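Local structure of glucose-6-phosphate isomerase (Plasmodium falciparum, 3QKI) at residues N338-M343 against L528-Y533; Y373-I378 against Q437-P442; V283-N288 against F303-W308. The protein probably catalyses the interconversion of alpha-D-glucose 6-phosphate and beta-D-fructose 6-phosphate, the second step of glycolysis. One frame throughout, in Å; residues are numbered along the deposited sequence.

Three contacts illustrate how an enzyme built round two main sheets is held together. Contact 3 lies at the edge of the five-stranded parallel sheet, contact 2 at the entry to a strand of the mixed sheet, their centres about 38 Å apart on opposite sides of the chain's centre. Contact 1, a helix pair, is about 26 Å from contact 2 and 23 Å from contact 3, centre to centre. It touches contact 2 where Tyr533 CE2 meets Ile378 CD1 at 3.9 Å. Contact 3 is closest to the substrate site: the side chains of Thr287 and Lys250 are about 3 Å apart, whereas that of Leu530 is about 10 Å from that of Gln394, which, like Lys250, binds fructose 6-phosphate.

Contact 1. Residues N338-M343 against L528-Y533; sequences NGCHDM and LLLSLY
Gly339 and Leu528 bring two buried helices close together, their CA atoms 4.7 Å apart. Helices 330-349 and 523-543 approach to 7.5 Å between the axes of the short segments and cross at -40°. With no side chain at Gly339, the backbones can close up where this residue faces Leu528 N; CD2 of Leu528 rests 3.4 Å from Gly339 O. One turn further on, Ser531 points its CB at the other helix, and its OG reaches over Cys340 O and CG of Met343, the latter at 3.3 Å. The hydroxyl's hydrogen bond, however, is with Asp344 OD1. Met343 closes this tight side: with CG anti to the backbone N (chi1 -180°) and bends at chi2 and chi3, its chain folds along the second helix and brings CE within 4.2 Å of Leu532 CB.

The flank on the other side of Ser531 is looser, carried by Cys340 SG against Leu530 CD2 at 3.9 Å. The partly exposed Asp342 packs little on 528-533, but its OD2 hydrogen-bonds to Tyr524 OH, one turn earlier on helix 523-543. Glycine, cysteine and serine at the crossing make this a characteristic small-residue helix-helix interface in the interior of a phosphoglucose isomerase.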
loop_
_atom_site.group_PDB
_atom_site.type_symbol
_atom_site.label_atom_id
_atom_site.label_comp_id
_atom_site.label_asym_id
_atom_site.label_seq_id
_atom_site.Cartn_x
_atom_site.Cartn_y
_atom_site.Cartn_z
ATOM N N ASN A 338 -22.879 3.576 16.047
ATOM C CA ASN A 338 -24.144 2.864 15.841
ATOM C C ASN A 338 -24.012 1.857 14.715
ATOM O O ASN A 338 -24.540 0.750 14.825
ATOM C CB ASN A 338 -25.296 3.844 15.549
ATOM C CG ASN A 338 -25.652 4.714 16.725
ATOM O OD1 ASN A 338 -25.171 4.527 17.848
ATOM N ND2 ASN A 338 -26.502 5.701 16.487
ATOM N N GLY A 339 -23.280 2.233 13.662
ATOM C CA GLY A 339 -22.986 1.346 12.543
ATOM C C GLY A 339 -22.211 0.126 12.998
ATOM O O GLY A 339 -22.601 -0.996 12.687
ATOM N N CYS A 340 -21.130 0.340 13.777
ATOM C CA CYS A 340 -20.293 -0.721 14.347
ATOM C C CYS A 340 -21.170 -1.655 15.165
ATOM O O CYS A 340 -21.089 -2.882 15.025
ATOM C CB CYS A 340 -19.177 -0.139 15.213
ATOM S SG CYS A 340 -17.973 0.863 14.305
ATOM N N HIS A 341 -22.012 -1.055 16.029
ATOM C CA HIS A 341 -22.894 -1.787 16.923
ATOM C C HIS A 341 -23.900 -2.669 16.192
ATOM O O HIS A 341 -24.040 -3.843 16.550
ATOM C CB HIS A 341 -23.599 -0.839 17.903
ATOM C CG HIS A 341 -24.518 -1.563 18.845
ATOM N ND1 HIS A 341 -24.032 -2.464 19.777
ATOM C CD2 HIS A 341 -25.864 -1.515 18.946
ATOM C CE1 HIS A 341 -25.089 -2.904 20.436
ATOM N NE2 HIS A 341 -26.210 -2.349 19.982
ATOM N N ASP A 342 -24.574 -2.132 15.150
ATOM C CA ASP A 342 -25.555 -2.895 14.377
ATOM C C ASP A 342 -24.936 -4.077 13.653
ATOM O O ASP A 342 -25.540 -5.149 13.620
ATOM C CB ASP A 342 -26.344 -1.987 13.423
ATOM C CG ASP A 342 -27.342 -1.096 14.141
ATOM O OD1 ASP A 342 -27.625 -1.359 15.338
ATOM O OD2 ASP A 342 -27.838 -0.143 13.512
ATOM N N MET A 343 -23.709 -3.916 13.132
ATOM C CA MET A 343 -22.994 -5.034 12.507
ATOM C C MET A 343 -22.538 -6.049 13.594
ATOM O O MET A 343 -22.614 -7.246 13.349
ATOM C CB MET A 343 -21.814 -4.538 11.652
ATOM C CG MET A 343 -21.020 -5.665 10.960
ATOM S SD MET A 343 -22.000 -6.752 9.882
ATOM C CE MET A 343 -22.269 -5.667 8.540
ATOM N N LEU A 528 -20.436 0.168 9.704
ATOM C CA LEU A 528 -20.803 -1.172 9.223
ATOM C C LEU A 528 -19.569 -1.853 8.580
ATOM O O LEU A 528 -19.324 -3.023 8.855
ATOM C CB LEU A 528 -21.909 -1.103 8.157
ATOM C CG LEU A 528 -23.316 -0.732 8.562
ATOM C CD1 LEU A 528 -24.193 -0.681 7.330
ATOM C CD2 LEU A 528 -23.901 -1.730 9.596
ATOM N N LEU A 529 -18.817 -1.110 7.732
ATOM C CA LEU A 529 -17.621 -1.608 7.035
ATOM C C LEU A 529 -16.501 -2.007 8.025
ATOM O O LEU A 529 -15.921 -3.074 7.875
ATOM C CB LEU A 529 -17.127 -0.598 5.972
ATOM C CG LEU A 529 -15.900 -0.987 5.132
ATOM C CD1 LEU A 529 -16.167 -2.219 4.272
ATOM C CD2 LEU A 529 -15.457 0.183 4.243
ATOM N N LEU A 530 -16.212 -1.165 9.019
ATOM C CA LEU A 530 -15.195 -1.473 10.022
ATOM C C LEU A 530 -15.552 -2.732 10.797
ATOM O O LEU A 530 -14.725 -3.643 10.898
ATOM C CB LEU A 530 -14.979 -0.311 11.022
ATOM C CG LEU A 530 -14.068 -0.658 12.210
ATOM C CD1 LEU A 530 -12.623 -0.786 11.783
ATOM C CD2 LEU A 530 -14.283 0.254 13.358
ATOM N N SER A 531 -16.785 -2.792 11.326
ATOM C CA SER A 531 -17.212 -3.928 12.137
ATOM C C SER A 531 -17.257 -5.212 11.312
ATOM O O SER A 531 -16.921 -6.262 11.830
ATOM C CB SER A 531 -18.538 -3.645 12.834
ATOM O OG SER A 531 -19.049 -4.833 13.425
ATOM N N LEU A 532 -17.635 -5.122 10.035
ATOM C CA LEU A 532 -17.693 -6.262 9.135
ATOM C C LEU A 532 -16.320 -6.960 9.090
ATOM O O LEU A 532 -16.260 -8.176 9.229
ATOM C CB LEU A 532 -18.144 -5.808 7.721
ATOM C CG LEU A 532 -18.073 -6.853 6.596
ATOM C CD1 LEU A 532 -18.915 -8.054 6.920
ATOM C CD2 LEU A 532 -18.479 -6.247 5.247
ATOM N N TYR A 533 -15.230 -6.193 8.926
ATOM C CA TYR A 533 -13.875 -6.738 8.869
ATOM C C TYR A 533 -13.352 -7.164 10.243
ATOM O O TYR A 533 -12.723 -8.229 10.340
ATOM C CB TYR A 533 -12.905 -5.795 8.116
ATOM C CG TYR A 533 -13.009 -5.991 6.623
ATOM C CD1 TYR A 533 -14.056 -5.422 5.893
ATOM C CD2 TYR A 533 -12.132 -6.842 5.950
ATOM C CE1 TYR A 533 -14.214 -5.678 4.528
ATOM C CE2 TYR A 533 -12.281 -7.100 4.581
ATOM C CZ TYR A 533 -13.313 -6.503 3.873
ATOM O OH TYR A 533 -13.463 -6.745 2.523
#

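Contact 2. Residues Y373-I378 against Q437-P442; sequences YKNVAI and QGQVIP
Tyr373 presents one ring face to Val440, whose CG1 sits 3.4 Å above the ring plane, displaced toward the rim. This is a CH-pi contact, 3.7 Å from CG1 to the ring centroid and 23° off the normal. The methyl gets there because CG1 of Val440 is anti to the backbone N (chi1 175°), while CB of the same residue lies over CE1 and CZ on that same face. Near the base of the tyrosine, Pro442 CG approaches obliquely, 3.7 Å from Tyr373 CB, and the ring of Phe371 also meets the tyrosine ring.

Beyond the aromatic corner the backbones begin to pair. Ala377 N donates to Pro442 O at 3.1 Å in an almost straight bond (172°), approaching nearly along the C=O axis. CG2 of Ile441 packs 3.9 Å from Ala377 CB and also lies against CB of Asn375. One residue earlier, a water links the segments, donating to Val440 O at 2.8 Å and accepting a weak bond from Asn375 N. The second subunit is close by: Lys374 packs on Gln439 of that neighbouring chain.

The setting is the start of parallel pairing between strands 375-380 and 443-448, which Ala377 continues with Glu444. Pro442 has no N-H for Asn375 O, which faces its CD at 3.3 Å, but its carbonyl can still accept, and it takes the one direct hydrogen bond between the segments, with water and apolar packing joining the residues before it.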
loop_
_atom_site.group_PDB
_atom_site.type_symbol
_atom_site.label_atom_id
_atom_site.label_comp_id
_atom_site.label_asym_id
_atom_site.label_seq_id
_atom_site.Cartn_x
_atom_site.Cartn_y
_atom_site.Cartn_z
ATOM N N TYR A 373 -4.678 -20.388 -1.885
ATOM C CA TYR A 373 -4.639 -18.966 -2.260
ATOM C C TYR A 373 -4.261 -18.165 -1.011
ATOM O O TYR A 373 -5.103 -17.865 -0.158
ATOM C CB TYR A 373 -5.984 -18.509 -2.843
ATOM C CG TYR A 373 -6.365 -19.176 -4.154
ATOM C CD1 TYR A 373 -5.393 -19.720 -4.995
ATOM C CD2 TYR A 373 -7.692 -19.246 -4.563
ATOM C CE1 TYR A 373 -5.737 -20.327 -6.200
ATOM C CE2 TYR A 373 -8.045 -19.839 -5.773
ATOM C CZ TYR A 373 -7.064 -20.392 -6.580
ATOM O OH TYR A 373 -7.396 -21.005 -7.765
ATOM N N LYS A 374 -2.965 -17.905 -0.871
ATOM C CA LYS A 374 -2.379 -17.245 0.305
ATOM C C LYS A 374 -2.345 -15.708 0.262
ATOM O O LYS A 374 -1.635 -15.074 1.049
ATOM C CB LYS A 374 -1.011 -17.835 0.615
ATOM C CG LYS A 374 -1.004 -19.360 0.790
ATOM C CD LYS A 374 0.337 -19.766 1.375
ATOM C CE LYS A 374 0.851 -21.036 0.778
ATOM N NZ LYS A 374 1.937 -21.623 1.604
ATOM N N ASN A 375 -3.154 -15.110 -0.617
ATOM C CA ASN A 375 -3.224 -13.653 -0.717
ATOM C C ASN A 375 -4.659 -13.190 -0.768
ATOM O O ASN A 375 -5.528 -13.959 -1.167
ATOM C CB ASN A 375 -2.504 -13.153 -1.980
ATOM C CG ASN A 375 -1.037 -13.344 -1.963
ATOM O OD1 ASN A 375 -0.291 -12.560 -1.405
ATOM N ND2 ASN A 375 -0.595 -14.413 -2.561
ATOM N N VAL A 376 -4.907 -11.927 -0.371
ATOM C CA VAL A 376 -6.212 -11.272 -0.471
ATOM C C VAL A 376 -5.913 -9.863 -0.967
ATOM O O VAL A 376 -5.110 -9.157 -0.341
ATOM C CB VAL A 376 -7.031 -11.203 0.862
ATOM C CG1 VAL A 376 -8.304 -10.363 0.682
ATOM C CG2 VAL A 376 -7.363 -12.585 1.411
ATOM N N ALA A 377 -6.575 -9.438 -2.053
ATOM C CA ALA A 377 -6.475 -8.059 -2.562
ATOM C C ALA A 377 -7.721 -7.288 -2.102
ATOM O O ALA A 377 -8.849 -7.702 -2.400
ATOM C CB ALA A 377 -6.357 -8.045 -4.084
ATOM N N ILE A 378 -7.512 -6.190 -1.349
ATOM C CA ILE A 378 -8.583 -5.323 -0.835
ATOM C C ILE A 378 -8.652 -4.177 -1.782
ATOM O O ILE A 378 -7.720 -3.363 -1.849
ATOM C CB ILE A 378 -8.340 -4.850 0.614
ATOM C CG1 ILE A 378 -8.251 -6.041 1.598
ATOM C CG2 ILE A 378 -9.426 -3.831 1.044
ATOM C CD1 ILE A 378 -9.585 -6.973 1.791
ATOM N N GLN A 437 -3.710 -12.768 -15.209
ATOM C CA GLN A 437 -2.887 -13.745 -15.928
ATOM C C GLN A 437 -1.719 -14.398 -15.188
ATOM O O GLN A 437 -1.095 -15.321 -15.719
ATOM C CB GLN A 437 -2.422 -13.173 -17.296
ATOM C CG GLN A 437 -3.564 -12.964 -18.306
ATOM C CD GLN A 437 -3.031 -12.541 -19.658
ATOM O OE1 GLN A 437 -2.114 -11.723 -19.775
ATOM N NE2 GLN A 437 -3.597 -13.087 -20.725
ATOM N N GLY A 438 -1.388 -13.901 -14.017
ATOM C CA GLY A 438 -0.334 -14.494 -13.216
ATOM C C GLY A 438 -0.954 -15.368 -12.151
ATOM O O GLY A 438 -2.020 -15.968 -12.359
ATOM N N GLN A 439 -0.329 -15.405 -10.981
ATOM C CA GLN A 439 -0.860 -16.192 -9.882
ATOM C C GLN A 439 -2.271 -15.714 -9.450
ATOM O O GLN A 439 -2.580 -14.509 -9.566
ATOM C CB GLN A 439 0.157 -16.258 -8.740
ATOM C CG GLN A 439 0.339 -14.988 -7.956
ATOM C CD GLN A 439 1.295 -15.219 -6.822
ATOM O OE1 GLN A 439 2.426 -14.744 -6.846
ATOM N NE2 GLN A 439 0.890 -16.005 -5.839
ATOM N N VAL A 440 -3.150 -16.677 -9.083
ATOM C CA VAL A 440 -4.540 -16.414 -8.685
ATOM C C VAL A 440 -4.573 -15.715 -7.323
ATOM O O VAL A 440 -3.974 -16.198 -6.358
ATOM C CB VAL A 440 -5.439 -17.683 -8.710
ATOM C CG1 VAL A 440 -6.845 -17.389 -8.183
ATOM C CG2 VAL A 440 -5.528 -18.264 -10.112
ATOM N N ILE A 441 -5.269 -14.563 -7.270
ATOM C CA ILE A 441 -5.401 -13.732 -6.069
ATOM C C ILE A 441 -6.881 -13.395 -5.812
ATOM O O ILE A 441 -7.429 -12.537 -6.510
ATOM C CB ILE A 441 -4.513 -12.447 -6.137
ATOM C CG1 ILE A 441 -3.009 -12.841 -6.158
ATOM C CG2 ILE A 441 -4.801 -11.510 -4.932
ATOM C CD1 ILE A 441 -2.351 -12.183 -6.992
ATOM N N PRO A 442 -7.528 -14.029 -4.793
ATOM C CA PRO A 442 -8.932 -13.691 -4.482
ATOM C C PRO A 442 -9.051 -12.202 -4.157
ATOM O O PRO A 442 -8.215 -11.657 -3.441
ATOM C CB PRO A 442 -9.228 -14.549 -3.242
ATOM C CG PRO A 442 -8.289 -15.713 -3.392
ATOM C CD PRO A 442 -7.030 -15.092 -3.900
HETATM O O HOH W 1 -3.546 -15.970 -3.632
#

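Contact 3. Residues V283-N288 against F303-W308; sequences VAVSTN and FEFWDW
Val285 and Phe303 form a parallel beta bridge at the edge of the five-stranded parallel sheet, where helix 289-295 connects the two strands in a beta-alpha-beta crossover. Two backbone bonds secure the bridge: Phe303 N donates to Ala284 O at 2.9 Å, and Ser286 N donates to Phe303 O at 3.1 Å, the latter more bent (141°). Between them, Val285 CA makes a CA-H...O contact with the same Phe303 oxygen.

The side chain of Phe303 runs back beside the neighbouring strand. Its CB lies 4.3 Å from Val285 CG2 and also near Ala284 O. At CD1 the ring meets that carbonyl oxygen edge-on, in the ring plane, at 3.8 Å. Further out, CE1 comes to 4.2 Å from Val283 CG2. Helix 135-154 packs on the ring, with Tyr149 edge-to-face and Lys145 in a cation-pi contact, and Leu322 of helix 318-328 touches it too.

Phe305 returns from the loop to cross Val285 at about a right angle, CD1 against CG1 at 3.7 Å. Its CG lies between the backbone N and the carbonyl carbon (chi1 72°), which swings the ring back toward the strand, beside Lys250 of the substrate site. Thr287 OG1 is hydrogen-bonded to the NZ of that lysine. Ser286 OG is hydrogen-bonded to Ser249 O and Lys250 O of the substrate-binding segment, and in an ST turn just before helix 289-295 it also accepts from Asn288 N at 3.1 Å.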
loop_
_atom_site.group_PDB
_atom_site.type_symbol
_atom_site.label_atom_id
_atom_site.label_comp_id
_atom_site.label_asym_id
_atom_site.label_seq_id
_atom_site.Cartn_x
_atom_site.Cartn_y
_atom_site.Cartn_z
ATOM N N VAL A 283 -2.754 16.697 24.427
ATOM C CA VAL A 283 -3.683 15.710 24.949
ATOM C C VAL A 283 -3.086 14.299 24.875
ATOM O O VAL A 283 -2.206 14.032 24.036
ATOM C CB VAL A 283 -5.180 15.838 24.545
ATOM C CG1 VAL A 283 -5.505 17.180 23.931
ATOM C CG2 VAL A 283 -5.655 14.708 23.668
ATOM N N ALA A 284 -3.502 13.417 25.792
ATOM C CA ALA A 284 -3.015 12.048 25.737
ATOM C C ALA A 284 -4.146 11.062 25.714
ATOM O O ALA A 284 -5.184 11.285 26.325
ATOM C CB ALA A 284 -2.104 11.759 26.922
ATOM N N VAL A 285 -3.944 9.950 25.010
ATOM C CA VAL A 285 -4.879 8.839 25.018
ATOM C C VAL A 285 -4.001 7.756 25.601
ATOM O O VAL A 285 -3.071 7.284 24.932
ATOM C CB VAL A 285 -5.490 8.479 23.645
ATOM C CG1 VAL A 285 -6.332 7.217 23.754
ATOM C CG2 VAL A 285 -6.338 9.638 23.105
ATOM N N SER A 286 -4.193 7.486 26.915
ATOM C CA SER A 286 -3.330 6.595 27.690
ATOM C C SER A 286 -3.968 6.252 29.048
ATOM O O SER A 286 -4.936 6.892 29.465
ATOM C CB SER A 286 -2.020 7.324 27.997
ATOM O OG SER A 286 -1.071 6.519 28.676
ATOM N N THR A 287 -3.346 5.306 29.789
ATOM C CA THR A 287 -3.810 5.000 31.163
ATOM C C THR A 287 -2.699 5.259 32.141
ATOM O O THR A 287 -2.906 5.164 33.359
ATOM C CB THR A 287 -4.322 3.582 31.272
ATOM O OG1 THR A 287 -3.300 2.703 30.800
ATOM C CG2 THR A 287 -5.588 3.394 30.486
ATOM N N ASN A 288 -1.510 5.576 31.625
ATOM C CA ASN A 288 -0.412 5.832 32.534
ATOM C C ASN A 288 -0.488 7.283 32.994
ATOM O O ASN A 288 0.154 8.166 32.413
ATOM C CB ASN A 288 0.915 5.498 31.900
ATOM C CG ASN A 288 2.036 5.466 32.907
ATOM O OD1 ASN A 288 2.034 6.189 33.921
ATOM N ND2 ASN A 288 3.016 4.629 32.643
ATOM N N PHE A 303 -7.410 10.808 28.091
ATOM C CA PHE A 303 -8.571 10.001 27.725
ATOM C C PHE A 303 -8.188 8.524 27.828
ATOM O O PHE A 303 -7.201 8.079 27.252
ATOM C CB PHE A 303 -9.056 10.398 26.329
ATOM C CG PHE A 303 -9.533 11.838 26.268
ATOM C CD1 PHE A 303 -8.625 12.890 26.159
ATOM C CD2 PHE A 303 -10.878 12.144 26.387
ATOM C CE1 PHE A 303 -9.069 14.208 26.103
ATOM C CE2 PHE A 303 -11.315 13.472 26.350
ATOM C CZ PHE A 303 -10.410 14.492 26.212
ATOM N N GLU A 304 -8.920 7.794 28.634
ATOM C CA GLU A 304 -8.592 6.410 28.895
ATOM C C GLU A 304 -9.197 5.391 27.924
ATOM O O GLU A 304 -10.176 5.649 27.225
ATOM C CB GLU A 304 -8.861 6.069 30.394
ATOM C CG GLU A 304 -10.179 5.389 30.704
ATOM C CD GLU A 304 -10.625 5.356 32.156
ATOM O OE1 GLU A 304 -10.632 4.255 32.753
ATOM O OE2 GLU A 304 -11.064 6.415 32.663
ATOM N N PHE A 305 -8.540 4.243 27.870
ATOM C CA PHE A 305 -8.955 3.030 27.182
ATOM C C PHE A 305 -8.488 1.839 28.019
ATOM O O PHE A 305 -7.847 2.053 29.045
ATOM C CB PHE A 305 -8.639 3.013 25.680
ATOM C CG PHE A 305 -7.208 2.860 25.238
ATOM C CD1 PHE A 305 -6.294 3.890 25.425
ATOM C CD2 PHE A 305 -6.816 1.764 24.484
ATOM C CE1 PHE A 305 -4.994 3.786 24.941
ATOM C CE2 PHE A 305 -5.516 1.661 23.994
ATOM C CZ PHE A 305 -4.610 2.672 24.227
ATOM N N TRP A 306 -8.922 0.629 27.694
ATOM C CA TRP A 306 -8.694 -0.523 28.568
ATOM C C TRP A 306 -7.892 -1.649 27.949
ATOM O O TRP A 306 -7.808 -1.741 26.720
ATOM C CB TRP A 306 -10.054 -0.987 29.128
ATOM C CG TRP A 306 -10.795 0.163 29.742
ATOM C CD1 TRP A 306 -10.605 0.678 30.997
ATOM C CD2 TRP A 306 -11.627 1.107 29.043
ATOM N NE1 TRP A 306 -11.296 1.859 31.133
ATOM C CE2 TRP A 306 -11.934 2.147 29.951
ATOM C CE3 TRP A 306 -12.132 1.183 27.728
ATOM C CZ2 TRP A 306 -12.761 3.228 29.603
ATOM C CZ3 TRP A 306 -12.959 2.244 27.392
ATOM C CH2 TRP A 306 -13.270 3.250 28.323
ATOM N N ASP A 307 -7.301 -2.514 28.797
ATOM C CA ASP A 307 -6.477 -3.623 28.307
ATOM C C ASP A 307 -7.225 -4.638 27.427
ATOM O O ASP A 307 -6.581 -5.325 26.644
ATOM C CB ASP A 307 -5.635 -4.290 29.425
ATOM C CG ASP A 307 -6.390 -5.135 30.433
ATOM O OD1 ASP A 307 -5.729 -5.712 31.334
ATOM O OD2 ASP A 307 -7.648 -5.210 30.339
ATOM N N TRP A 308 -8.574 -4.695 27.534
ATOM C CA TRP A 308 -9.423 -5.562 26.716
ATOM C C TRP A 308 -9.713 -4.964 25.315
ATOM O O TRP A 308 -10.459 -5.546 24.522
ATOM C CB TRP A 308 -10.693 -6.022 27.455
ATOM C CG TRP A 308 -11.373 -4.970 28.285
ATOM C CD1 TRP A 308 -11.371 -4.881 29.646
ATOM C CD2 TRP A 308 -12.230 -3.918 27.816
ATOM N NE1 TRP A 308 -12.136 -3.820 30.053
ATOM C CE2 TRP A 308 -12.701 -3.226 28.953
ATOM C CE3 TRP A 308 -12.646 -3.487 26.540
ATOM C CZ2 TRP A 308 -13.545 -2.115 28.853
ATOM C CZ3 TRP A 308 -13.503 -2.404 26.447
ATOM C CH2 TRP A 308 -13.941 -1.729 27.592
#